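Local coordinates for uncharacterized protein gp49 (Pseudomonas phage YuA, PDB 3PES) that is of unknown function, a small phage protein in which a helix packs across a three-stranded antiparallel sheet, at residues D10-W24 with E70-E83. Numbering follows the deposited sequence.
Sequences DRVAGIPCLIVVTYW and ERERIDQAVFDRME
The guanidinium of Arg-73 lies between two carboxylates and grips each with two nitrogens. Toward Asp-10 it points end-on: NH1 and NH2 both converge on OD2, with NH1 the nearer at 2.9 Å, and the Asp-10 carboxylate and guanidinium planes are 26° apart. Toward Glu-70, one helical turn earlier, it turns its side, NE meeting OE1 almost straight (179°) and NH2 meeting OE2. The bend in the arginine chain at chi3 brings the group round to serve both acids, and a weak bond from NH2 to Arg-11 O adds to the grip. Glu-70 OE2 also accepts Ala-13 N at 2.9 Å, from the carboxylate face opposite to NH2, while a water links it to Gly-14 N, so the type I' hairpin turn is tied to the helix.

Farther along, Ile-19 crosses Ile-74 and Val-78 obliquely, and Val-21 meets Val-78 tip to tip, CG2 to CG1 at 3.8 Å. Near the helix C-terminus, Trp-24 of the strand, with CG anti to its backbone N (chi1 -172°), turns one indole face to Met-82 (selenomethionine), whose CB sits 3.4 Å from the five-membered ring's centroid in a CH-pi contact. Trp-24 NE1 bonds in the ring plane to Glu-83 OE2 at 2.9 Å; that oxygen also accepts Tyr-27 N. Salt-bridge network and Trp-24 contacts thus flank the aliphatic layer of a two-layer alpha+beta fold, a helix packed across an antiparallel three-stranded sheet.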
ATOM      1  N   ASP A  10      -7.599   6.753  -6.617  1.00 14.47           N
ATOM      2  CA  ASP A  10      -6.775   7.738  -5.952  1.00 14.22           C
ATOM      3  C   ASP A  10      -6.300   8.707  -7.027  1.00 14.11           C
ATOM      4  O   ASP A  10      -6.951   8.848  -8.070  1.00 14.05           O
ATOM      5  CB  ASP A  10      -5.610   7.080  -5.188  1.00 14.98           C
ATOM      6  CG  ASP A  10      -5.224   7.860  -3.927  1.00 15.50           C
ATOM      7  OD1 ASP A  10      -5.534   7.385  -2.805  1.00 18.30           O
ATOM      8  OD2 ASP A  10      -4.645   8.964  -4.053  1.00 14.88           O
ATOM      9  N   ARG A  11      -5.206   9.405  -6.757  1.00 14.86           N
ATOM     10  CA  ARG A  11      -4.634  10.362  -7.693  1.00 15.86           C
ATOM     11  C   ARG A  11      -3.132  10.233  -7.633  1.00 15.92           C
ATOM     12  O   ARG A  11      -2.592   9.837  -6.596  1.00 15.87           O
ATOM     13  CB  ARG A  11      -5.053  11.799  -7.349  1.00 16.81           C
ATOM     14  CG  ARG A  11      -6.564  12.012  -7.381  1.00 19.59           C
ATOM     15  CD  ARG A  11      -6.990  13.460  -7.225  1.00 25.00           C
ATOM     16  NE  ARG A  11      -8.435  13.584  -7.421  1.00 27.62           N
ATOM     17  CZ  ARG A  11      -9.022  14.021  -8.533  1.00 29.90           C
ATOM     18  NH1 ARG A  11      -8.299  14.415  -9.572  1.00 30.37           N
ATOM     19  NH2 ARG A  11     -10.344  14.076  -8.601  1.00 31.48           N
ATOM     20  N   VAL A  12      -2.472  10.543  -8.746  1.00 15.46           N
ATOM     21  CA  VAL A  12      -1.026  10.722  -8.771  1.00 16.65           C
ATOM     22  C   VAL A  12      -0.803  12.151  -9.222  1.00 17.23           C
ATOM     23  O   VAL A  12      -1.213  12.532 -10.315  1.00 17.47           O
ATOM     24  CB  VAL A  12      -0.333   9.730  -9.713  1.00 16.57           C
ATOM     25  CG1 VAL A  12       1.131  10.119  -9.928  1.00 16.83           C
ATOM     26  CG2 VAL A  12      -0.441   8.318  -9.149  1.00 17.74           C
ATOM     27  N   ALA A  13      -0.191  12.946  -8.346  1.00 18.24           N
ATOM     28  CA  ALA A  13      -0.003  14.371  -8.582  1.00 19.32           C
ATOM     29  C   ALA A  13      -1.286  15.015  -9.146  1.00 19.52           C
ATOM     30  O   ALA A  13      -1.261  15.768 -10.116  1.00 20.09           O
ATOM     31  CB  ALA A  13       1.224  14.615  -9.477  1.00 20.24           C
ATOM     32  N   GLY A  14      -2.412  14.683  -8.529  1.00 18.86           N
ATOM     33  CA  GLY A  14      -3.693  15.287  -8.873  1.00 18.23           C
ATOM     34  C   GLY A  14      -4.452  14.671 -10.034  1.00 17.99           C
ATOM     35  O   GLY A  14      -5.579  15.070 -10.312  1.00 18.88           O
ATOM     36  N   ILE A  15      -3.846  13.706 -10.713  1.00 16.97           N
ATOM     37  CA  ILE A  15      -4.470  13.060 -11.866  1.00 16.55           C
ATOM     38  C   ILE A  15      -5.158  11.769 -11.421  1.00 15.60           C
ATOM     39  O   ILE A  15      -4.512  10.917 -10.816  1.00 15.52           O
ATOM     40  CB  ILE A  15      -3.430  12.747 -12.954  1.00 17.02           C
ATOM     41  CG1 ILE A  15      -2.757  14.040 -13.412  1.00 18.71           C
ATOM     42  CG2 ILE A  15      -4.080  12.038 -14.138  1.00 18.02           C
ATOM     43  CD1 ILE A  15      -1.510  13.804 -14.200  1.00 20.18           C
ATOM     44  N   PRO A  16      -6.465  11.610 -11.726  1.00 15.41           N
ATOM     45  CA  PRO A  16      -7.197  10.412 -11.282  1.00 15.84           C
ATOM     46  C   PRO A  16      -6.592   9.116 -11.808  1.00 15.97           C
ATOM     47  O   PRO A  16      -6.172   9.041 -12.961  1.00 16.60           O
ATOM     48  CB  PRO A  16      -8.594  10.604 -11.882  1.00 16.59           C
ATOM     49  CG  PRO A  16      -8.714  12.038 -12.103  1.00 16.71           C
ATOM     50  CD  PRO A  16      -7.357  12.576 -12.391  1.00 16.26           C
ATOM     51  N   CYS A  17      -6.561   8.099 -10.954  1.00 15.00           N
ATOM     52  CA  CYS A  17      -6.055   6.797 -11.351  1.00 15.34           C
ATOM     53  C   CYS A  17      -6.652   5.731 -10.474  1.00 14.30           C
ATOM     54  O   CYS A  17      -7.439   6.021  -9.576  1.00 15.14           O
ATOM     55  CB  CYS A  17      -4.543   6.746 -11.216  1.00 15.98           C
ATOM     56  SG  CYS A  17      -3.948   6.910  -9.508  1.00 18.29           S
ATOM     57  N   LEU A  18      -6.265   4.496 -10.754  1.00 13.73           N
ATOM     58  CA  LEU A  18      -6.568   3.369  -9.916  1.00 13.34           C
ATOM     59  C   LEU A  18      -5.262   2.908  -9.291  1.00 12.63           C
ATOM     60  O   LEU A  18      -4.220   2.835  -9.958  1.00 13.61           O
ATOM     61  CB  LEU A  18      -7.164   2.261 -10.768  1.00 14.63           C
ATOM     62  CG  LEU A  18      -8.078   1.203 -10.207  1.00 16.52           C
ATOM     63  CD1 LEU A  18      -9.284   1.819  -9.527  1.00 16.51           C
ATOM     64  CD2 LEU A  18      -8.527   0.357 -11.374  1.00 17.86           C
ATOM     65  N   ILE A  19      -5.312   2.597  -8.008  1.00 11.21           N
ATOM     66  CA  ILE A  19      -4.200   1.912  -7.351  1.00 10.49           C
ATOM     67  C   ILE A  19      -4.606   0.445  -7.217  1.00 10.06           C
ATOM     68  O   ILE A  19      -5.668   0.127  -6.679  1.00 10.91           O
ATOM     69  CB  ILE A  19      -3.888   2.524  -5.959  1.00 10.40           C
ATOM     70  CG1 ILE A  19      -3.541   4.020  -6.085  1.00 11.08           C
ATOM     71  CG2 ILE A  19      -2.765   1.734  -5.248  1.00 11.66           C
ATOM     72  CD1 ILE A  19      -2.398   4.387  -7.002  1.00 11.85           C
ATOM     73  N   VAL A  20      -3.770  -0.449  -7.734  1.00 10.80           N
ATOM     74  CA  VAL A  20      -4.023  -1.873  -7.625  1.00 11.38           C
ATOM     75  C   VAL A  20      -2.969  -2.452  -6.683  1.00 10.46           C
ATOM     76  O   VAL A  20      -1.761  -2.221  -6.847  1.00 11.28           O
ATOM     77  CB  VAL A  20      -3.976  -2.533  -9.020  1.00 12.36           C
ATOM     78  CG1 VAL A  20      -3.923  -4.057  -8.929  1.00 14.66           C
ATOM     79  CG2 VAL A  20      -5.183  -2.086  -9.814  1.00 13.57           C
ATOM     80  N   VAL A  21      -3.442  -3.161  -5.664  1.00 10.28           N
ATOM     81  CA  VAL A  21      -2.556  -3.799  -4.712  1.00 10.34           C
ATOM     82  C   VAL A  21      -2.306  -5.231  -5.174  1.00 10.92           C
ATOM     83  O   VAL A  21      -3.254  -6.012  -5.323  1.00 11.70           O
ATOM     84  CB  VAL A  21      -3.182  -3.791  -3.301  1.00 10.17           C
ATOM     85  CG1 VAL A  21      -2.204  -4.352  -2.283  1.00 10.39           C
ATOM     86  CG2 VAL A  21      -3.607  -2.377  -2.896  1.00 11.51           C
ATOM     87  N   THR A  22      -1.035  -5.562  -5.409  1.00 11.90           N
ATOM     88  CA  THR A  22      -0.670  -6.869  -5.975  1.00 12.88           C
ATOM     89  C   THR A  22      -0.122  -7.843  -4.938  1.00 12.19           C
ATOM     90  O   THR A  22      -0.100  -9.056  -5.168  1.00 13.32           O
ATOM     91  CB  THR A  22       0.349  -6.738  -7.114  1.00 14.08           C
ATOM     92  OG1 THR A  22       1.531  -6.125  -6.615  1.00 16.22           O
ATOM     93  CG2 THR A  22      -0.207  -5.894  -8.266  1.00 16.68           C
ATOM     94  N   TYR A  23       0.368  -7.309  -3.826  1.00 11.56           N
ATOM     95  CA  TYR A  23       0.832  -8.132  -2.713  1.00 11.42           C
ATOM     96  C   TYR A  23       0.574  -7.362  -1.425  1.00 10.72           C
ATOM     97  O   TYR A  23       0.828  -6.166  -1.378  1.00 10.91           O
ATOM     98  CB  TYR A  23       2.325  -8.496  -2.856  1.00 12.44           C
ATOM     99  CG  TYR A  23       2.748  -9.426  -1.735  1.00 16.13           C
ATOM    100  CD1 TYR A  23       2.467 -10.795  -1.799  1.00 19.94           C
ATOM    101  CD2 TYR A  23       3.336  -8.934  -0.579  1.00 19.85           C
ATOM    102  CE1 TYR A  23       2.796 -11.652  -0.746  1.00 20.14           C
ATOM    103  CE2 TYR A  23       3.677  -9.785   0.475  1.00 20.35           C
ATOM    104  CZ  TYR A  23       3.397 -11.121   0.385  1.00 20.95           C
ATOM    105  OH  TYR A  23       3.728 -11.944   1.431  1.00 23.12           O
ATOM    106  N   TRP A  24       0.089  -8.044  -0.392  1.00 10.18           N
ATOM    107  CA  TRP A  24      -0.055  -7.405   0.921  1.00  9.85           C
ATOM    108  C   TRP A  24       0.368  -8.342   2.029  1.00  9.43           C
ATOM    109  O   TRP A  24      -0.162  -9.437   2.154  1.00 10.18           O
ATOM    110  CB  TRP A  24      -1.466  -6.840   1.194  1.00  9.98           C
ATOM    111  CG  TRP A  24      -1.482  -6.032   2.466  1.00  9.61           C
ATOM    112  CD1 TRP A  24      -2.071  -6.359   3.653  1.00 10.12           C
ATOM    113  CD2 TRP A  24      -0.832  -4.770   2.678  1.00  9.05           C
ATOM    114  NE1 TRP A  24      -1.841  -5.368   4.580  1.00 10.31           N
ATOM    115  CE2 TRP A  24      -1.065  -4.393   4.017  1.00  9.54           C
ATOM    116  CE3 TRP A  24      -0.079  -3.925   1.861  1.00 10.10           C
ATOM    117  CZ2 TRP A  24      -0.575  -3.189   4.557  1.00 10.17           C
ATOM    118  CZ3 TRP A  24       0.410  -2.728   2.390  1.00 11.30           C
ATOM    119  CH2 TRP A  24       0.165  -2.380   3.727  1.00 10.40           C
ATOM    120  N   GLU A  70       4.696  11.289  -3.205  1.00 11.01           N
ATOM    121  CA  GLU A  70       3.482  10.604  -3.614  1.00 11.81           C
ATOM    122  C   GLU A  70       3.524   9.118  -3.287  1.00 11.20           C
ATOM    123  O   GLU A  70       2.521   8.538  -2.844  1.00 11.50           O
ATOM    124  CB  GLU A  70       3.232  10.843  -5.101  1.00 12.61           C
ATOM    125  CG  GLU A  70       2.583  12.195  -5.399  1.00 15.68           C
ATOM    126  CD  GLU A  70       1.165  12.313  -4.843  1.00 16.80           C
ATOM    127  OE1 GLU A  70       1.022  12.711  -3.665  1.00 19.45           O
ATOM    128  OE2 GLU A  70       0.188  12.027  -5.582  1.00 18.09           O
ATOM    129  N   ARG A  71       4.680   8.490  -3.490  1.00 11.22           N
ATOM    130  CA  ARG A  71       4.809   7.076  -3.176  1.00 11.44           C
ATOM    131  C   ARG A  71       4.561   6.845  -1.691  1.00 11.70           C
ATOM    132  O   ARG A  71       3.939   5.864  -1.317  1.00 11.84           O
ATOM    133  CB  ARG A  71       6.172   6.532  -3.618  1.00 10.92           C
ATOM    134  CG  ARG A  71       6.357   6.489  -5.137  1.00 11.00           C
ATOM    135  CD  ARG A  71       7.779   6.064  -5.505  1.00 12.02           C
ATOM    136  NE  ARG A  71       8.075   6.222  -6.928  1.00 12.40           N
ATOM    137  CZ  ARG A  71       7.911   5.272  -7.835  1.00 13.48           C
ATOM    138  NH1 ARG A  71       7.443   4.083  -7.468  1.00 14.70           N
ATOM    139  NH2 ARG A  71       8.215   5.522  -9.109  1.00 15.08           N
ATOM    140  N   GLU A  72       5.085   7.738  -0.845  1.00 11.58           N
ATOM    141  CA  GLU A  72       4.918   7.602   0.592  1.00 12.69           C
ATOM    142  C   GLU A  72       3.443   7.777   0.998  1.00 11.47           C
ATOM    143  O   GLU A  72       2.909   7.011   1.800  1.00 11.74           O
ATOM    144  CB  GLU A  72       5.804   8.605   1.305  1.00 14.25           C
ATOM    145  CG  GLU A  72       5.711   8.553   2.803  1.00 17.27           C
ATOM    146  CD  GLU A  72       6.618   9.558   3.460  1.00 23.17           C
ATOM    147  OE1 GLU A  72       7.125  10.467   2.762  1.00 27.92           O
ATOM    148  OE2 GLU A  72       6.819   9.451   4.681  1.00 27.19           O
ATOM    149  N   ARG A  73       2.778   8.763   0.404  1.00 10.77           N
ATOM    150  CA  ARG A  73       1.358   8.998   0.665  1.00 11.18           C
ATOM    151  C   ARG A  73       0.515   7.810   0.214  1.00 10.91           C
ATOM    152  O   ARG A  73      -0.340   7.335   0.944  1.00 11.02           O
ATOM    153  CB  ARG A  73       0.897  10.275  -0.045  1.00 11.83           C
ATOM    154  CG  ARG A  73      -0.564  10.629   0.244  1.00 12.53           C
ATOM    155  CD  ARG A  73      -1.074  11.803  -0.622  1.00 13.62           C
ATOM    156  NE  ARG A  73      -1.094  11.514  -2.063  1.00 14.32           N
ATOM    157  CZ  ARG A  73      -1.999  10.755  -2.685  1.00 13.21           C
ATOM    158  NH1 ARG A  73      -2.954  10.127  -2.006  1.00 13.81           N
ATOM    159  NH2 ARG A  73      -1.895  10.571  -3.991  1.00 14.27           N
ATOM    160  N   ILE A  74       0.776   7.301  -0.979  1.00  9.24           N
ATOM    161  CA  ILE A  74       0.014   6.152  -1.468  1.00 10.06           C
ATOM    162  C   ILE A  74       0.330   4.875  -0.670  1.00 10.18           C
ATOM    163  O   ILE A  74      -0.564   4.060  -0.430  1.00  9.78           O
ATOM    164  CB  ILE A  74       0.181   5.977  -2.992  1.00  9.91           C
ATOM    165  CG1 ILE A  74      -0.416   7.188  -3.722  1.00 10.85           C
ATOM    166  CG2 ILE A  74      -0.502   4.699  -3.455  1.00 10.28           C
ATOM    167  CD1 ILE A  74       0.028   7.295  -5.194  1.00 12.61           C
ATOM    168  N   ASP A  75       1.577   4.710  -0.222  1.00  9.95           N
ATOM    169  CA  ASP A  75       1.901   3.588   0.662  1.00 10.78           C
ATOM    170  C   ASP A  75       0.924   3.585   1.847  1.00  9.87           C
ATOM    171  O   ASP A  75       0.394   2.537   2.239  1.00 10.05           O
ATOM    172  CB  ASP A  75       3.305   3.728   1.243  1.00 10.67           C
ATOM    173  CG  ASP A  75       4.408   3.253   0.314  1.00 13.22           C
ATOM    174  OD1 ASP A  75       4.124   2.650  -0.730  1.00 13.76           O
ATOM    175  OD2 ASP A  75       5.589   3.478   0.673  1.00 17.21           O
ATOM    176  N   GLN A  76       0.696   4.757   2.439  1.00 10.61           N
ATOM    177  CA  GLN A  76      -0.204   4.824   3.573  1.00  9.93           C
ATOM    178  C   GLN A  76      -1.666   4.596   3.198  1.00  9.50           C
ATOM    179  O   GLN A  76      -2.409   3.978   3.959  1.00 10.51           O
ATOM    180  CB  GLN A  76      -0.037   6.153   4.315  1.00 10.72           C
ATOM    181  CG  GLN A  76      -0.874   6.204   5.600  1.00 11.43           C
ATOM    182  CD  GLN A  76      -0.321   5.277   6.653  1.00 11.88           C
ATOM    183  OE1 GLN A  76       0.871   5.328   6.950  1.00 14.43           O
ATOM    184  NE2 GLN A  76      -1.180   4.438   7.243  1.00 11.69           N
ATOM    185  N   ALA A  77      -2.072   5.081   2.031  1.00  9.44           N
ATOM    186  CA  ALA A  77      -3.405   4.809   1.497  1.00  9.42           C
ATOM    187  C   ALA A  77      -3.634   3.307   1.308  1.00  9.23           C
ATOM    188  O   ALA A  77      -4.722   2.787   1.594  1.00  9.35           O
ATOM    189  CB  ALA A  77      -3.599   5.572   0.185  1.00 10.95           C
ATOM    190  N   VAL A  78      -2.614   2.611   0.812  1.00  8.99           N
ATOM    191  CA  VAL A  78      -2.685   1.161   0.666  1.00  9.19           C
ATOM    192  C   VAL A  78      -2.779   0.480   2.032  1.00  8.81           C
ATOM    193  O   VAL A  78      -3.595  -0.408   2.219  1.00  9.41           O
ATOM    194  CB  VAL A  78      -1.487   0.637  -0.168  1.00  9.81           C
ATOM    195  CG1 VAL A  78      -1.426  -0.888  -0.182  1.00 11.02           C
ATOM    196  CG2 VAL A  78      -1.593   1.177  -1.587  1.00 10.60           C
ATOM    197  N   PHE A  79      -1.946   0.888   2.984  1.00  9.25           N
ATOM    198  CA  PHE A  79      -2.067   0.342   4.337  1.00  8.82           C
ATOM    199  C   PHE A  79      -3.491   0.516   4.888  1.00  9.36           C
ATOM    200  O   PHE A  79      -4.085  -0.429   5.408  1.00 10.10           O
ATOM    201  CB  PHE A  79      -1.040   1.015   5.253  1.00  8.64           C
ATOM    202  CG  PHE A  79      -1.018   0.476   6.673  1.00  8.96           C
ATOM    203  CD1 PHE A  79      -0.023  -0.391   7.093  1.00  9.72           C
ATOM    204  CD2 PHE A  79      -1.986   0.866   7.594  1.00 10.13           C
ATOM    205  CE1 PHE A  79      -0.011  -0.891   8.409  1.00 10.19           C
ATOM    206  CE2 PHE A  79      -1.960   0.385   8.896  1.00 11.43           C
ATOM    207  CZ  PHE A  79      -0.969  -0.486   9.302  1.00  9.20           C
ATOM    208  N   ASP A  80      -4.037   1.719   4.757  1.00  9.56           N
ATOM    209  CA  ASP A  80      -5.343   1.989   5.332  1.00  9.69           C
ATOM    210  C   ASP A  80      -6.416   1.148   4.631  1.00 11.03           C
ATOM    211  O   ASP A  80      -7.314   0.631   5.269  1.00 11.88           O
ATOM    212  CB  ASP A  80      -5.683   3.476   5.215  1.00  9.97           C
ATOM    213  CG  ASP A  80      -4.817   4.355   6.102  1.00 11.45           C
ATOM    214  OD1 ASP A  80      -4.145   3.866   7.044  1.00 11.65           O
ATOM    215  OD2 ASP A  80      -4.828   5.572   5.844  1.00 13.59           O
ATOM    216  N   ARG A  81      -6.299   0.973   3.317  1.00 10.71           N
ATOM    217  CA  ARG A  81      -7.250   0.134   2.580  1.00 10.49           C
ATOM    218  C   ARG A  81      -7.140  -1.328   3.021  1.00 10.91           C
ATOM    219  O   ARG A  81      -8.156  -1.986   3.262  1.00 11.91           O
ATOM    220  CB  ARG A  81      -7.007   0.284   1.069  1.00 10.35           C
ATOM    221  CG  ARG A  81      -7.774  -0.698   0.198  1.00 10.60           C
ATOM    222  CD  ARG A  81      -9.281  -0.713   0.425  1.00 11.73           C
ATOM    223  NE  ARG A  81      -9.897  -1.770  -0.383  1.00 13.43           N
ATOM    224  CZ  ARG A  81      -9.933  -3.056  -0.030  1.00 14.63           C
ATOM    225  NH1 ARG A  81      -9.401  -3.481   1.114  1.00 14.23           N
ATOM    226  NH2 ARG A  81     -10.494  -3.930  -0.839  1.00 16.34           N
HETATM  227  N   MSE A  82      -5.907  -1.828   3.145  1.00 10.39           N
HETATM  228  CA  MSE A  82      -5.720  -3.253   3.402  1.00 10.94           C
HETATM  229  C   MSE A  82      -5.899  -3.647   4.848  1.00 11.41           C
HETATM  230  O   MSE A  82      -6.168  -4.812   5.145  1.00 12.10           O
HETATM  231  CB  MSE A  82      -4.356  -3.720   2.889  1.00 11.35           C
HETATM  232  CG  MSE A  82      -4.124  -3.504   1.369  1.00 12.20           C
HETATM  233 SE   MSE A  82      -5.505  -4.183   0.229  1.00 17.26          SE
HETATM  234  CE  MSE A  82      -5.363  -6.079   0.634  1.00 20.01           C
ATOM    235  N   GLU A  83      -5.773  -2.672   5.737  1.00 10.53           N
ATOM    236  CA  GLU A  83      -5.945  -2.919   7.166  1.00 11.49           C
ATOM    237  C   GLU A  83      -7.311  -2.470   7.685  1.00 12.17           C
ATOM    238  O   GLU A  83      -7.545  -2.459   8.883  1.00 13.08           O
ATOM    239  CB  GLU A  83      -4.803  -2.272   7.962  1.00 11.38           C
ATOM    240  CG  GLU A  83      -3.427  -2.843   7.594  1.00 11.90           C
ATOM    241  CD  GLU A  83      -3.215  -4.263   8.069  1.00 11.03           C
ATOM    242  OE1 GLU A  83      -3.782  -4.623   9.127  1.00 12.86           O
ATOM    243  OE2 GLU A  83      -2.480  -5.015   7.388  1.00 11.44           O
TER
HETATM  244  O   HOH W   1      -2.187  13.685  -5.882  1.00 23.74           O